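Local coordinates for cytosine deaminase (PDB 4R85), which probably catalyses the hydrolytic deamination of 5-methylcytosine and cytosine, with an iron(II) ion in an amidohydrolase-fold active site, at residues E382-R385 with R386-R389. Numbering follows the deposited sequence.
Sequences EAVR and RQAR
The Schellman motif, a classic way to end a helix, closes helix 380-386 where Ala-388 reaches back to Ala-383 and Gln-387 to Val-384, before the chain enters strand 390-395. Gln-387, the first residue to leave helical geometry, takes a positive phi (51°), which turns the chain out of the helix. As a result Ala-388 N donates to Ala-383 O at 2.9 Å, on a lone pair in the carbonyl plane, whereas Gln-387 N makes a weak bond of 3.4 Å to Val-384 O. Ala-383 CB and Ala-388 CB supply the apolar contact expected across this turn, 4.5 Å apart. Gln-387 adds a grip of its own: its chain bends at chi2 (-73°) and swings the amide back over the helix end, where NE2 bonds almost straight (171°) to Val-384 O at 3.1 Å. That carbonyl thus accepts two N-H groups from one residue, and the same NE2 also donates to Leu-323 O. On another side of the turn, Glu-382 holds two arginines. Arg-385 NH1 meets the syn lone pair of Glu-382 OE1 at 3.0 Å, while its NH2 bonds to Gly-318 O of the second subunit, linking the helix end to the dimer interface. Arg-386 CG lies over one face of the Arg-385 guanidinium, offset toward its rim. The carboxylate probably offsets the like charges of the neighbouring arginines: Arg-386 NE adds a salt bridge with a weak hydrogen bond of 3.4 Å to Glu-382 OE1, which lies at the edge of the Arg-386 guanidinium, in its plane.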
loop_
_atom_site.group_PDB
_atom_site.type_symbol
_atom_site.label_atom_id
_atom_site.label_comp_id
_atom_site.label_asym_id
_atom_site.label_seq_id
_atom_site.Cartn_x
_atom_site.Cartn_y
_atom_site.Cartn_z
ATOM N N GLU A 382 13.083 -4.084 -7.442
ATOM C CA GLU A 382 13.601 -3.137 -6.462
ATOM C C GLU A 382 12.817 -1.828 -6.472
ATOM O O GLU A 382 12.618 -1.215 -5.424
ATOM C CB GLU A 382 15.097 -2.898 -6.691
ATOM C CG GLU A 382 15.933 -4.103 -6.303
ATOM C CD GLU A 382 15.856 -4.385 -4.805
ATOM O OE1 GLU A 382 15.959 -3.423 -4.017
ATOM O OE2 GLU A 382 15.685 -5.557 -4.414
ATOM N N ALA A 383 12.362 -1.410 -7.649
ATOM C CA ALA A 383 11.578 -0.182 -7.755
ATOM C C ALA A 383 10.333 -0.246 -6.872
ATOM O O ALA A 383 10.072 0.679 -6.097
ATOM C CB ALA A 383 11.203 0.103 -9.213
ATOM N N VAL A 384 9.583 -1.344 -6.954
ATOM C CA VAL A 384 8.357 -1.461 -6.160
ATOM C C VAL A 384 8.644 -1.800 -4.691
ATOM O O VAL A 384 7.956 -1.315 -3.780
ATOM C CB VAL A 384 7.306 -2.434 -6.791
ATOM C CG1 VAL A 384 7.701 -3.890 -6.623
ATOM C CG2 VAL A 384 5.911 -2.188 -6.170
ATOM N N ARG A 385 9.676 -2.603 -4.453
ATOM C CA ARG A 385 9.998 -2.996 -3.088
ATOM C C ARG A 385 10.451 -1.802 -2.269
ATOM O O ARG A 385 10.068 -1.668 -1.104
ATOM C CB ARG A 385 11.091 -4.059 -3.034
ATOM C CG ARG A 385 11.287 -4.599 -1.622
ATOM C CD ARG A 385 12.451 -5.577 -1.525
ATOM N NE ARG A 385 13.739 -4.924 -1.735
ATOM C CZ ARG A 385 14.407 -4.238 -0.806
ATOM N NH1 ARG A 385 15.580 -3.683 -1.102
ATOM N NH2 ARG A 385 13.911 -4.101 0.419
ATOM N N ARG A 386 11.280 -0.958 -2.880
ATOM C CA ARG A 386 11.843 0.199 -2.190
ATOM C C ARG A 386 11.015 1.473 -2.354
ATOM O O ARG A 386 11.331 2.483 -1.734
ATOM C CB ARG A 386 13.268 0.465 -2.669
ATOM C CG ARG A 386 14.190 -0.731 -2.501
ATOM C CD ARG A 386 15.594 -0.305 -2.131
ATOM N NE ARG A 386 16.454 -0.103 -3.289
ATOM C CZ ARG A 386 16.928 1.078 -3.678
ATOM N NH1 ARG A 386 17.717 1.157 -4.744
ATOM N NH2 ARG A 386 16.620 2.180 -3.003
ATOM N N GLN A 387 9.975 1.419 -3.188
ATOM C CA GLN A 387 9.229 2.610 -3.588
ATOM C C GLN A 387 10.212 3.666 -4.085
ATOM O O GLN A 387 10.265 4.782 -3.559
ATOM C CB GLN A 387 8.385 3.136 -2.423
ATOM C CG GLN A 387 7.271 2.180 -2.003
ATOM C CD GLN A 387 6.136 2.151 -3.008
ATOM O OE1 GLN A 387 5.340 3.086 -3.081
ATOM N NE2 GLN A 387 6.070 1.088 -3.806
ATOM N N ALA A 388 11.002 3.286 -5.090
ATOM C CA ALA A 388 12.147 4.080 -5.535
ATOM C C ALA A 388 11.782 5.517 -5.888
ATOM O O ALA A 388 10.800 5.769 -6.582
ATOM C CB ALA A 388 12.848 3.403 -6.717
ATOM N N ARG A 389 12.589 6.447 -5.395
ATOM C CA ARG A 389 12.402 7.860 -5.667
ATOM C C ARG A 389 12.773 8.188 -7.106
ATOM O O ARG A 389 13.677 7.579 -7.683
ATOM C CB ARG A 389 13.251 8.680 -4.695
ATOM C CG ARG A 389 12.847 8.482 -3.241
ATOM C CD ARG A 389 14.008 8.697 -2.277
ATOM N NE ARG A 389 14.047 10.051 -1.725
ATOM C CZ ARG A 389 14.844 11.018 -2.168
ATOM N NH1 ARG A 389 15.671 10.785 -3.178
ATOM N NH2 ARG A 389 14.814 12.218 -1.601
#